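PDB 5C0P: endo-arabinase from Bacteroides thetaiotaomicron, which probably hydrolyses glycosidic bonds in L-arabinan, as a magnesium-binding member of glycoside hydrolase family 43. Local coordinates for residues F17-S22 and R51-K56; T107-S112 and K125-S130; S130-L135 and F151-L156; G234-A239 and W247-E252. All blocks are in the same frame, centred on the assembly; numbering follows the deposited sequence.

Contact 1. Residues F17-S22 and R51-K56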
loop_
_atom_site.group_PDB
_atom_site.type_symbol
_atom_site.label_atom_id
_atom_site.label_comp_id
_atom_site.label_asym_id
_atom_site.label_seq_id
_atom_site.Cartn_x
_atom_site.Cartn_y
_atom_site.Cartn_z
ATOM N N PHE A 17 -20.408 15.497 8.020
ATOM C CA PHE A 17 -19.176 14.761 8.233
ATOM C C PHE A 17 -18.846 14.894 9.707
ATOM O O PHE A 17 -18.306 15.910 10.141
ATOM C CB PHE A 17 -18.059 15.359 7.377
ATOM C CG PHE A 17 -18.302 15.249 5.892
ATOM C CD1 PHE A 17 -17.605 14.326 5.135
ATOM C CD2 PHE A 17 -19.229 16.067 5.255
ATOM C CE1 PHE A 17 -17.818 14.222 3.768
ATOM C CE2 PHE A 17 -19.452 15.959 3.895
ATOM C CZ PHE A 17 -18.748 15.038 3.151
ATOM N N THR A 18 -19.185 13.868 10.477
ATOM C CA THR A 18 -19.181 13.979 11.937
ATOM C C THR A 18 -18.110 13.149 12.640
ATOM O O THR A 18 -17.998 13.195 13.867
ATOM C CB THR A 18 -20.552 13.598 12.528
ATOM O OG1 THR A 18 -20.834 12.225 12.235
ATOM C CG2 THR A 18 -21.650 14.474 11.941
ATOM N N ILE A 19 -17.336 12.393 11.871
ATOM C CA ILE A 19 -16.318 11.513 12.436
ATOM C C ILE A 19 -14.962 12.207 12.419
ATOM O O ILE A 19 -14.383 12.411 11.349
ATOM C CB ILE A 19 -16.220 10.202 11.645
ATOM C CG1 ILE A 19 -17.571 9.485 11.638
ATOM C CG2 ILE A 19 -15.154 9.295 12.244
ATOM C CD1 ILE A 19 -17.674 8.393 10.588
ATOM N N PRO A 20 -14.445 12.568 13.603
ATOM C CA PRO A 20 -13.151 13.262 13.611
ATOM C C PRO A 20 -12.024 12.322 13.206
ATOM O O PRO A 20 -12.043 11.145 13.588
ATOM C CB PRO A 20 -12.980 13.673 15.083
ATOM C CG PRO A 20 -14.337 13.506 15.715
ATOM C CD PRO A 20 -15.011 12.421 14.955
ATOM N N VAL A 21 -11.048 12.825 12.451
ATOM C CA VAL A 21 -9.923 11.993 12.021
ATOM C C VAL A 21 -9.198 11.362 13.227
ATOM O O VAL A 21 -8.720 10.230 13.142
ATOM C CB VAL A 21 -8.957 12.785 11.090
ATOM C CG1 VAL A 21 -8.316 13.967 11.829
ATOM C CG2 VAL A 21 -7.906 11.864 10.467
ATOM N N SER A 22 -9.176 12.067 14.354
ATOM C CA SER A 22 -8.500 11.570 15.552
ATOM C C SER A 22 -9.187 10.327 16.139
ATOM O O SER A 22 -8.579 9.581 16.912
ATOM C CB SER A 22 -8.401 12.671 16.608
ATOM O OG SER A 22 -9.688 13.126 16.986
ATOM N N ARG A 51 -14.689 -1.181 4.106
ATOM C CA ARG A 51 -15.555 -0.055 4.441
ATOM C C ARG A 51 -14.932 1.192 3.828
ATOM O O ARG A 51 -13.720 1.255 3.654
ATOM C CB ARG A 51 -15.631 0.095 5.967
ATOM C CG ARG A 51 -16.581 1.162 6.492
ATOM C CD ARG A 51 -17.933 0.568 6.774
ATOM N NE ARG A 51 -18.773 1.421 7.615
ATOM C CZ ARG A 51 -19.115 1.122 8.863
ATOM N NH1 ARG A 51 -19.888 1.947 9.558
ATOM N NH2 ARG A 51 -18.688 -0.007 9.417
ATOM N N VAL A 52 -15.751 2.182 3.484
ATOM C CA VAL A 52 -15.208 3.413 2.928
ATOM C C VAL A 52 -15.751 4.645 3.650
ATOM O O VAL A 52 -16.953 4.790 3.846
ATOM C CB VAL A 52 -15.452 3.498 1.395
ATOM C CG1 VAL A 52 -16.930 3.316 1.052
ATOM C CG2 VAL A 52 -14.903 4.808 0.841
ATOM N N TYR A 53 -14.836 5.510 4.074
ATOM C CA TYR A 53 -15.199 6.807 4.627
ATOM C C TYR A 53 -14.787 7.881 3.632
ATOM O O TYR A 53 -13.868 7.679 2.845
ATOM C CB TYR A 53 -14.482 7.049 5.955
ATOM C CG TYR A 53 -15.016 6.279 7.157
ATOM C CD1 TYR A 53 -16.054 5.350 7.047
ATOM C CD2 TYR A 53 -14.493 6.511 8.418
ATOM C CE1 TYR A 53 -16.538 4.667 8.178
ATOM C CE2 TYR A 53 -14.967 5.839 9.537
ATOM C CZ TYR A 53 -15.987 4.926 9.415
ATOM O OH TYR A 53 -16.433 4.276 10.552
ATOM N N LYS A 54 -15.458 9.026 3.686
ATOM C CA LYS A 54 -15.250 10.097 2.720
ATOM C C LYS A 54 -15.056 11.408 3.472
ATOM O O LYS A 54 -15.602 11.579 4.560
ATOM C CB LYS A 54 -16.484 10.202 1.825
ATOM C CG LYS A 54 -16.398 11.202 0.682
ATOM C CD LYS A 54 -17.701 11.203 -0.130
ATOM C CE LYS A 54 -18.841 11.906 0.593
ATOM N NZ LYS A 54 -20.113 11.881 -0.194
ATOM N N SER A 55 -14.276 12.324 2.899
ATOM C CA SER A 55 -13.973 13.594 3.567
ATOM C C SER A 55 -13.755 14.718 2.564
ATOM O O SER A 55 -13.224 14.484 1.478
ATOM C CB SER A 55 -12.720 13.455 4.426
ATOM O OG SER A 55 -12.454 14.658 5.136
ATOM N N LYS A 56 -14.163 15.936 2.926
ATOM C CA LYS A 56 -13.867 17.105 2.110
ATOM C C LYS A 56 -12.458 17.625 2.356
ATOM O O LYS A 56 -11.909 18.312 1.502
ATOM C CB LYS A 56 -14.845 18.250 2.397
ATOM C CG LYS A 56 -16.295 17.997 2.023
ATOM C CD LYS A 56 -17.148 19.165 2.515
ATOM C CE LYS A 56 -18.600 19.082 2.079
ATOM N NZ LYS A 56 -19.334 20.303 2.538
#
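At the outer edge of an antiparallel sheet, one blade of the β-propeller fold of family 43, Phe17 and Ile19 pack against Tyr53, Lys54, Ser55 and Lys56. Strands 19-20 and 50-55 are not neighbours: strand 60-68 runs between them, and Ile19 pairs with Trp61 through a backbone hydrogen bond. The contact is made from the outer segment by side chains that reach past the middle strand to the side chains and backbone of 53-56. Phe17 has CG anti to its carbonyl carbon (chi1 -64°), and its ring meets the end of strand 50-55. The ring edge meets the backbone, with CD1 3.4 Å from Lys54 O, which lies near the ring plane. Lys56 CG lies over one face, 4.0 Å from Phe17 CZ, and the extended lysine chain crosses the Phe17 side chain at about a right angle, bringing Lys56 CE to 3.7 Å from Phe17 CE2. The Lys54 chain bends at chi3 (75°), which brings CE to 4.0 Å from Phe17 CZ, while its ammonium NZ makes salt bridges to Glu15 and Glu64. Further along, the methyl CD1 of Ile19 lies over a face of the Tyr53 ring in a CH-pi contact, 4.2 Å from the centroid. It is displaced toward the rim, closest to Tyr53 CE2 at 3.9 Å. Phe44 of strand 39-45 also meets the Tyr53 ring, edge to face. Thr18 and Ile19 both face Trp61, so the short outer strand joins its blade through a classic β bulge, with aromatic and aliphatic side chains bridging across the strand between.

Contact 2. Residues T107-S112 and K125-S130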
loop_
_atom_site.group_PDB
_atom_site.type_symbol
_atom_site.label_atom_id
_atom_site.label_comp_id
_atom_site.label_asym_id
_atom_site.label_seq_id
_atom_site.Cartn_x
_atom_site.Cartn_y
_atom_site.Cartn_z
ATOM N N THR A 107 -2.454 -10.533 -3.655
ATOM C CA THR A 107 -3.211 -9.307 -3.838
ATOM C C THR A 107 -4.023 -9.459 -5.111
ATOM O O THR A 107 -3.509 -9.946 -6.118
ATOM C CB THR A 107 -2.262 -8.101 -3.947
ATOM O OG1 THR A 107 -1.473 -8.021 -2.754
ATOM C CG2 THR A 107 -3.042 -6.798 -4.148
ATOM N N SER A 108 -5.296 -9.082 -5.070
ATOM C CA SER A 108 -6.080 -9.069 -6.300
ATOM C C SER A 108 -6.672 -7.697 -6.563
ATOM O O SER A 108 -6.661 -6.813 -5.686
ATOM C CB SER A 108 -7.130 -10.188 -6.359
ATOM O OG SER A 108 -8.248 -9.872 -5.585
ATOM N N ILE A 109 -7.140 -7.513 -7.793
ATOM C CA ILE A 109 -7.587 -6.215 -8.269
ATOM C C ILE A 109 -9.082 -6.257 -8.564
ATOM O O ILE A 109 -9.585 -7.194 -9.202
ATOM C CB ILE A 109 -6.804 -5.798 -9.522
ATOM C CG1 ILE A 109 -5.308 -5.712 -9.192
ATOM C CG2 ILE A 109 -7.334 -4.464 -10.077
ATOM C CD1 ILE A 109 -4.394 -5.496 -10.415
ATOM N N LEU A 110 -9.792 -5.249 -8.060
ATOM C CA LEU A 110 -11.235 -5.147 -8.242
ATOM C C LEU A 110 -11.523 -3.775 -8.821
ATOM O O LEU A 110 -10.715 -2.855 -8.668
ATOM C CB LEU A 110 -11.957 -5.335 -6.906
ATOM C CG LEU A 110 -11.639 -6.673 -6.223
ATOM C CD1 LEU A 110 -10.482 -6.549 -5.214
ATOM C CD2 LEU A 110 -12.869 -7.227 -5.573
ATOM N N VAL A 111 -12.664 -3.626 -9.481
ATOM C CA VAL A 111 -12.921 -2.403 -10.243
ATOM C C VAL A 111 -14.316 -1.837 -9.967
ATOM O O VAL A 111 -15.260 -2.584 -9.701
ATOM C CB VAL A 111 -12.719 -2.652 -11.765
ATOM C CG1 VAL A 111 -13.732 -3.675 -12.305
ATOM C CG2 VAL A 111 -12.758 -1.331 -12.566
ATOM N N SER A 112 -14.431 -0.510 -10.035
ATOM C CA SER A 112 -15.715 0.172 -9.881
ATOM C C SER A 112 -15.739 1.405 -10.764
ATOM O O SER A 112 -14.681 1.927 -11.135
ATOM C CB SER A 112 -15.923 0.602 -8.424
ATOM O OG SER A 112 -17.179 1.249 -8.261
ATOM N N LYS A 125 -8.898 -13.916 -9.370
ATOM C CA LYS A 125 -7.667 -14.521 -8.877
ATOM C C LYS A 125 -6.662 -13.420 -8.586
ATOM O O LYS A 125 -6.805 -12.290 -9.066
ATOM C CB LYS A 125 -7.078 -15.506 -9.887
ATOM C CG LYS A 125 -6.662 -14.906 -11.206
ATOM C CD LYS A 125 -6.053 -15.999 -12.082
ATOM C CE LYS A 125 -5.917 -15.556 -13.532
ATOM N NZ LYS A 125 -5.600 -16.696 -14.449
ATOM N N ALA A 126 -5.642 -13.750 -7.800
ATOM C CA ALA A 126 -4.598 -12.799 -7.460
ATOM C C ALA A 126 -3.821 -12.371 -8.703
ATOM O O ALA A 126 -3.649 -13.156 -9.633
ATOM C CB ALA A 126 -3.644 -13.411 -6.448
ATOM N N ILE A 127 -3.346 -11.132 -8.692
ATOM C CA ILE A 127 -2.448 -10.630 -9.729
ATOM C C ILE A 127 -0.990 -10.984 -9.396
ATOM O O ILE A 127 -0.131 -11.055 -10.277
ATOM C CB ILE A 127 -2.635 -9.101 -9.902
ATOM C CG1 ILE A 127 -1.939 -8.610 -11.172
ATOM C CG2 ILE A 127 -2.148 -8.341 -8.665
ATOM C CD1 ILE A 127 -2.448 -9.264 -12.444
ATOM N N THR A 128 -0.724 -11.241 -8.118
ATOM C CA THR A 128 0.588 -11.721 -7.677
ATOM C C THR A 128 0.737 -13.210 -8.032
ATOM O O THR A 128 -0.259 -13.873 -8.335
ATOM C CB THR A 128 0.755 -11.465 -6.164
ATOM O OG1 THR A 128 -0.379 -11.999 -5.465
ATOM C CG2 THR A 128 0.860 -9.966 -5.883
ATOM N N PRO A 129 1.975 -13.745 -8.032
ATOM C CA PRO A 129 2.143 -15.131 -8.494
ATOM C C PRO A 129 1.430 -16.164 -7.622
ATOM O O PRO A 129 1.555 -16.125 -6.399
ATOM C CB PRO A 129 3.662 -15.343 -8.418
ATOM C CG PRO A 129 4.228 -13.970 -8.595
ATOM C CD PRO A 129 3.276 -13.073 -7.841
ATOM N N SER A 130 0.738 -17.110 -8.253
ATOM C CA SER A 130 -0.041 -18.101 -7.508
ATOM C C SER A 130 0.809 -19.045 -6.653
ATOM O O SER A 130 0.319 -19.626 -5.678
ATOM C CB SER A 130 -0.932 -18.909 -8.455
ATOM O OG SER A 130 -0.151 -19.658 -9.370
HETATM O O HOH W 1 -6.356 -9.486 -9.701
#
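Thr107 begins the contact, engaging the loop 125-130 through both of its backbone polar atoms. Its N donates to Thr128 OG1 at 3.1 Å, a somewhat bent bond (146° at the hydrogen). The Thr128 chi1 of 52° sets OG1 between its own backbone N and carbonyl carbon, facing Thr107 N. Thr107 O takes Ile127 N at 2.8 Å, the donor lying in the carbonyl plane, and Ile127 CG2 also comes in beside that oxygen. The hydroxyl of Thr107 turns elsewhere, hydrogen-bonded to Thr97 OG1 and Gly137 N. Next, Ser108 lays its CB 3.4 Å from Lys125 O and against Ala126 CA. Ile109 follows with a water link: its N donates to water 1 at 2.9 Å, and that water in turn donates to Lys125 O. The Ile109 side chain crosses that of Ile127 at an angle, Ile109 CD1 meeting Ile127 CG2 at 4.0 Å. From Ile109 on the backbone also bonds to the chain before the loop, Ile109 with Leu122 and Val111 with Thr120. The loop leads on to strand 134-141 and meanwhile packs on strand 147-153, Ile127 on Leu149 and Thr128 on Phe151. Thr107 lies about 6 Å, side chain to side chain, from Asp136, a residue predicted to tune the catalytic acid. Loop 125-130, bonded to the middle of strand 103-112, belongs to a blade-to-blade connection of the β-propeller, close to the probable active site.

Contact 3. Residues S130-L135 and F151-L156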
loop_
_atom_site.group_PDB
_atom_site.type_symbol
_atom_site.label_atom_id
_atom_site.label_comp_id
_atom_site.label_asym_id
_atom_site.label_seq_id
_atom_site.Cartn_x
_atom_site.Cartn_y
_atom_site.Cartn_z
ATOM N N SER A 130 0.738 -17.110 -8.253
ATOM C CA SER A 130 -0.041 -18.101 -7.508
ATOM C C SER A 130 0.809 -19.045 -6.653
ATOM O O SER A 130 0.319 -19.626 -5.678
ATOM C CB SER A 130 -0.932 -18.909 -8.455
ATOM O OG SER A 130 -0.151 -19.658 -9.370
ATOM N N GLY A 131 2.078 -19.209 -7.013
ATOM C CA GLY A 131 2.948 -20.099 -6.265
ATOM C C GLY A 131 3.640 -19.440 -5.081
ATOM O O GLY A 131 4.418 -20.099 -4.378
ATOM N N TRP A 132 3.353 -18.161 -4.856
ATOM C CA TRP A 132 4.042 -17.384 -3.830
ATOM C C TRP A 132 3.068 -16.746 -2.859
ATOM O O TRP A 132 2.020 -16.251 -3.266
ATOM C CB TRP A 132 4.804 -16.225 -4.471
ATOM C CG TRP A 132 6.015 -16.574 -5.254
ATOM C CD1 TRP A 132 6.554 -17.812 -5.443
ATOM C CD2 TRP A 132 6.859 -15.653 -5.950
ATOM N NE1 TRP A 132 7.687 -17.718 -6.225
ATOM C CE2 TRP A 132 7.893 -16.398 -6.549
ATOM C CE3 TRP A 132 6.839 -14.270 -6.128
ATOM C CZ2 TRP A 132 8.901 -15.802 -7.311
ATOM C CZ3 TRP A 132 7.837 -13.679 -6.883
ATOM C CH2 TRP A 132 8.845 -14.440 -7.468
HETATM N N MSE A 133 3.415 -16.763 -1.572
HETATM C CA MSE A 133 2.684 -15.982 -0.571
HETATM C C MSE A 133 3.049 -14.515 -0.734
HETATM O O MSE A 133 4.179 -14.108 -0.432
HETATM C CB MSE A 133 3.041 -16.418 0.848
HETATM C CG MSE A 133 3.070 -17.907 1.056
HETATM SE SE MSE A 133 2.128 -18.450 2.658
HETATM C CE MSE A 133 0.327 -18.211 1.946
ATOM N N CYS A 134 2.093 -13.723 -1.203
ATOM C CA CYS A 134 2.346 -12.312 -1.490
ATOM C C CYS A 134 1.325 -11.385 -0.850
ATOM O O CYS A 134 0.186 -11.773 -0.576
ATOM C CB CYS A 134 2.341 -12.043 -2.995
ATOM S SG CYS A 134 3.520 -13.008 -3.939
ATOM N N LEU A 135 1.737 -10.145 -0.618
ATOM C CA LEU A 135 0.844 -9.160 -0.031
ATOM C C LEU A 135 1.220 -7.744 -0.407
ATOM O O LEU A 135 2.297 -7.495 -0.966
ATOM C CB LEU A 135 0.777 -9.309 1.496
ATOM C CG LEU A 135 2.039 -9.360 2.357
ATOM C CD1 LEU A 135 2.668 -7.992 2.569
ATOM C CD2 LEU A 135 1.711 -9.988 3.706
ATOM N N PHE A 151 4.965 -5.507 -5.099
ATOM C CA PHE A 151 4.407 -6.377 -4.072
ATOM C C PHE A 151 5.475 -6.971 -3.179
ATOM O O PHE A 151 6.669 -6.939 -3.502
ATOM C CB PHE A 151 3.507 -7.476 -4.670
ATOM C CG PHE A 151 4.231 -8.484 -5.524
ATOM C CD1 PHE A 151 4.769 -9.638 -4.966
ATOM C CD2 PHE A 151 4.349 -8.288 -6.898
ATOM C CE1 PHE A 151 5.416 -10.571 -5.764
ATOM C CE2 PHE A 151 4.995 -9.218 -7.703
ATOM C CZ PHE A 151 5.529 -10.360 -7.138
ATOM N N CYS A 152 5.031 -7.516 -2.056
ATOM C CA CYS A 152 5.926 -8.210 -1.137
ATOM C C CYS A 152 5.743 -9.702 -1.263
ATOM O O CYS A 152 4.628 -10.194 -1.447
ATOM C CB CYS A 152 5.576 -7.847 0.300
ATOM S SG CYS A 152 5.727 -6.107 0.657
ATOM N N ARG A 153 6.843 -10.432 -1.141
ATOM C CA ARG A 153 6.757 -11.862 -0.959
ATOM C C ARG A 153 7.046 -12.073 0.511
ATOM O O ARG A 153 8.114 -11.683 1.005
ATOM C CB ARG A 153 7.772 -12.595 -1.825
ATOM C CG ARG A 153 7.443 -14.051 -1.938
ATOM C CD ARG A 153 8.406 -14.816 -2.804
ATOM N NE ARG A 153 8.160 -16.237 -2.617
ATOM C CZ ARG A 153 8.907 -17.197 -3.141
ATOM N NH1 ARG A 153 9.954 -16.880 -3.887
ATOM N NH2 ARG A 153 8.607 -18.467 -2.915
ATOM N N GLU A 154 6.088 -12.679 1.200
ATOM C CA GLU A 154 6.067 -12.712 2.661
ATOM C C GLU A 154 7.271 -13.386 3.319
ATOM O O GLU A 154 7.686 -14.478 2.934
ATOM C CB GLU A 154 4.763 -13.336 3.167
ATOM C CG GLU A 154 4.401 -12.887 4.576
ATOM C CD GLU A 154 2.939 -13.108 4.928
ATOM O OE1 GLU A 154 2.171 -13.611 4.079
ATOM O OE2 GLU A 154 2.561 -12.761 6.066
ATOM N N TRP A 155 7.792 -12.723 4.344
ATOM C CA TRP A 155 8.987 -13.172 5.049
ATOM C C TRP A 155 8.849 -14.533 5.719
ATOM O O TRP A 155 9.845 -15.219 5.935
ATOM C CB TRP A 155 9.406 -12.121 6.074
ATOM C CG TRP A 155 8.474 -12.037 7.242
ATOM C CD1 TRP A 155 7.250 -11.426 7.281
ATOM C CD2 TRP A 155 8.696 -12.585 8.543
ATOM N NE1 TRP A 155 6.697 -11.571 8.535
ATOM C CE2 TRP A 155 7.567 -12.270 9.325
ATOM C CE3 TRP A 155 9.742 -13.304 9.122
ATOM C CZ2 TRP A 155 7.457 -12.661 10.661
ATOM C CZ3 TRP A 155 9.630 -13.687 10.451
ATOM C CH2 TRP A 155 8.497 -13.364 11.203
ATOM N N LEU A 156 7.623 -14.930 6.051
ATOM C CA LEU A 156 7.402 -16.241 6.643
ATOM C C LEU A 156 7.805 -17.349 5.669
ATOM O O LEU A 156 8.133 -18.460 6.083
ATOM C CB LEU A 156 5.937 -16.404 7.047
ATOM C CG LEU A 156 5.575 -15.616 8.306
ATOM C CD1 LEU A 156 4.128 -15.855 8.697
ATOM C CD2 LEU A 156 6.506 -15.998 9.439
#
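Trp132 and Arg153 stack where the β hairpin of strands 134-141 and 147-153 opens out. The arginine chain, with CG anti to the backbone N (chi1 -164°), runs extended from CG to NE and lays its guanidinium flat on the indole, the planes 6° apart. Arg153 CZ stands 3.4 Å from the centroid of the five-membered ring, a cation-pi contact, while CD lies over the same ring. Glu157 holds Arg153 NE by a salt bridge and accepts from Met133 N with the same carboxylate oxygen, probably fixing the guanidinium's rotation. At the indole edge Phe151 CE1 approaches Trp132 CE3 at 4.0 Å, the two side chains roughly perpendicular. Cys134 SG meets the Phe151 ring obliquely, 3.6 Å from CE1.

Cys134 and Arg153 form a non-hydrogen-bonded antiparallel pair; Leu135 and Cys152 form the hydrogen-bonded one, with Cys152 N to Leu135 O at 2.9 Å. Past the strand, Glu154, N-cap of helix 155-158, still donates its N to Met133 O. Its extended side chain crosses that of Leu135 and reaches Arg105, a salt bridge that satisfies OE1. Against this carboxylate the methyl CD2 of Leu135 packs 3.6 Å from Glu154 CD.

Contact 4. Residues G234-A239 and W247-E252; sequences GQAVSA and WVQEPE
The indole of Trp247 has Ser238 CB over one face of its six-membered ring, 3.6 Å from the centroid and only 6° off the normal. Its edge meets the backbone instead, with CZ3 3.6 Å from Ala236 O, which lies near the ring plane. Trp247 NE1 is bonded to Val243 O. Ser238 OG is hydrogen-bonded to Asn242 O in the loop that joins the two strands. At the other end, Gln235 and Glu250 run side by side, pointing the same way, Gln235 CG 3.7 Å from Glu250 CG, but the amide and carboxylate planes stand 84° to each other. Gln235 OE1 accepts from Phe298 N. The Gln249 amide oxygen OE1 accepts from Trp221 NE1 and comes 3.6 Å from Ala236 CB. Between the flat groups the backbones pair: Val237 and Val248 exchange two hydrogen bonds, Val248 N reaching Val237 O at 2.9 Å, and Glu250 N donates to Gln235 O almost straight, at 172°. Water 4 accepts from Gln235 NE2 at 2.9 Å and donates to Glu252 O. Ala236 faces Gln249 in a non-hydrogen-bonded pair, and strand 248-249 thereby completes an antiparallel β hairpin as the outermost strand of a four-stranded propeller blade.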
loop_
_atom_site.group_PDB
_atom_site.type_symbol
_atom_site.label_atom_id
_atom_site.label_comp_id
_atom_site.label_asym_id
_atom_site.label_seq_id
_atom_site.Cartn_x
_atom_site.Cartn_y
_atom_site.Cartn_z
ATOM N N GLY A 234 10.704 3.101 6.041
ATOM C CA GLY A 234 12.014 3.309 5.458
ATOM C C GLY A 234 11.856 3.871 4.061
ATOM O O GLY A 234 10.760 3.822 3.468
ATOM N N GLN A 235 12.931 4.440 3.535
ATOM C CA GLN A 235 12.904 4.914 2.160
ATOM C C GLN A 235 14.127 4.420 1.407
ATOM O O GLN A 235 15.177 4.160 2.001
ATOM C CB GLN A 235 12.805 6.446 2.096
ATOM C CG GLN A 235 14.032 7.189 2.589
ATOM C CD GLN A 235 13.875 8.699 2.491
ATOM O OE1 GLN A 235 13.234 9.214 1.565
ATOM N NE2 GLN A 235 14.457 9.416 3.444
ATOM N N ALA A 236 13.961 4.264 0.099
ATOM C CA ALA A 236 15.055 3.896 -0.790
ATOM C C ALA A 236 14.949 4.749 -2.032
ATOM O O ALA A 236 13.853 5.161 -2.414
ATOM C CB ALA A 236 14.982 2.424 -1.150
ATOM N N VAL A 237 16.083 5.030 -2.660
ATOM C CA VAL A 237 16.098 5.903 -3.822
ATOM C C VAL A 237 16.631 5.147 -5.036
ATOM O O VAL A 237 17.617 4.415 -4.937
ATOM C CB VAL A 237 16.966 7.156 -3.570
ATOM C CG1 VAL A 237 17.131 7.971 -4.849
ATOM C CG2 VAL A 237 16.344 8.017 -2.468
ATOM N N SER A 238 15.949 5.298 -6.169
ATOM C CA SER A 238 16.483 4.840 -7.448
ATOM C C SER A 238 16.825 6.067 -8.282
ATOM O O SER A 238 15.957 6.646 -8.944
ATOM C CB SER A 238 15.481 3.954 -8.183
ATOM O OG SER A 238 16.014 3.536 -9.433
ATOM N N ALA A 239 18.097 6.454 -8.240
ATOM C CA ALA A 239 18.580 7.656 -8.920
ATOM C C ALA A 239 18.532 7.492 -10.429
ATOM O O ALA A 239 18.527 8.477 -11.171
ATOM C CB ALA A 239 19.989 7.971 -8.473
ATOM N N TRP A 247 18.198 0.164 -6.105
ATOM C CA TRP A 247 17.619 0.881 -4.988
ATOM C C TRP A 247 18.652 1.042 -3.872
ATOM O O TRP A 247 19.278 0.072 -3.438
ATOM C CB TRP A 247 16.389 0.124 -4.497
ATOM C CG TRP A 247 15.266 0.185 -5.478
ATOM C CD1 TRP A 247 14.930 -0.758 -6.414
ATOM C CD2 TRP A 247 14.341 1.259 -5.638
ATOM N NE1 TRP A 247 13.846 -0.326 -7.145
ATOM C CE2 TRP A 247 13.464 0.910 -6.682
ATOM C CE3 TRP A 247 14.171 2.491 -4.998
ATOM C CZ2 TRP A 247 12.418 1.741 -7.092
ATOM C CZ3 TRP A 247 13.136 3.320 -5.410
ATOM C CH2 TRP A 247 12.274 2.941 -6.443
ATOM N N VAL A 248 18.846 2.277 -3.426
ATOM C CA VAL A 248 19.792 2.553 -2.354
ATOM C C VAL A 248 18.995 2.892 -1.097
ATOM O O VAL A 248 18.242 3.873 -1.081
ATOM C CB VAL A 248 20.742 3.712 -2.719
ATOM C CG1 VAL A 248 21.624 4.092 -1.527
ATOM C CG2 VAL A 248 21.605 3.343 -3.936
ATOM N N GLN A 249 19.136 2.059 -0.065
ATOM C CA GLN A 249 18.409 2.243 1.191
ATOM C C GLN A 249 18.990 3.379 2.020
ATOM O O GLN A 249 20.205 3.463 2.210
ATOM C CB GLN A 249 18.452 0.961 2.025
ATOM C CG GLN A 249 18.005 -0.292 1.275
ATOM C CD GLN A 249 16.534 -0.267 0.928
ATOM O OE1 GLN A 249 15.720 0.336 1.633
ATOM N NE2 GLN A 249 16.178 -0.934 -0.171
ATOM N N GLU A 250 18.123 4.245 2.535
ATOM C CA GLU A 250 18.561 5.256 3.482
ATOM C C GLU A 250 18.716 4.596 4.840
ATOM O O GLU A 250 17.932 3.726 5.200
ATOM C CB GLU A 250 17.555 6.400 3.546
ATOM C CG GLU A 250 17.673 7.361 2.391
ATOM C CD GLU A 250 19.014 8.061 2.369
ATOM O OE1 GLU A 250 19.363 8.725 3.369
ATOM O OE2 GLU A 250 19.731 7.943 1.356
ATOM N N PRO A 251 19.743 5.000 5.593
ATOM C CA PRO A 251 20.061 4.304 6.844
ATOM C C PRO A 251 19.100 4.624 7.984
ATOM O O PRO A 251 19.051 3.848 8.938
ATOM C CB PRO A 251 21.472 4.808 7.179
ATOM C CG PRO A 251 21.589 6.125 6.453
ATOM C CD PRO A 251 20.802 5.946 5.192
ATOM N N GLU A 252 18.365 5.730 7.900
ATOM C CA GLU A 252 17.473 6.130 8.993
ATOM C C GLU A 252 16.013 6.023 8.574
ATOM O O GLU A 252 15.669 6.327 7.425
ATOM C CB GLU A 252 17.760 7.565 9.447
ATOM C CG GLU A 252 19.230 7.871 9.722
ATOM C CD GLU A 252 19.805 7.079 10.884
ATOM O OE1 GLU A 252 19.024 6.597 11.733
ATOM O OE2 GLU A 252 21.047 6.942 10.951
HETATM O O HOH W 2 15.154 1.908 3.801
HETATM O O HOH W 3 15.185 4.560 5.368
HETATM O O HOH W 4 15.637 8.702 5.962
#

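Contact 3 is the most buried of the four, while contacts 1, 2 and 4 keep some exposure. Contacts 2 and 3 are continuous: they share Ser130, and Thr128 packs on both Cys134 and Phe151, so the loop of one leads into the hairpin of the other, near Asp136. Contacts 1 and 4 lie on opposite sides of the chain's centre, away from the annotated sites. Their chemistry differs with place: contact 1 relies on side-chain packing across an intervening strand, contact 2 on loop-to-strand bonds and a water, contact 3 on ladder bonds plus a cation-pi stack, and contact 4 on ladder bonds, a CH-pi contact and bridging water.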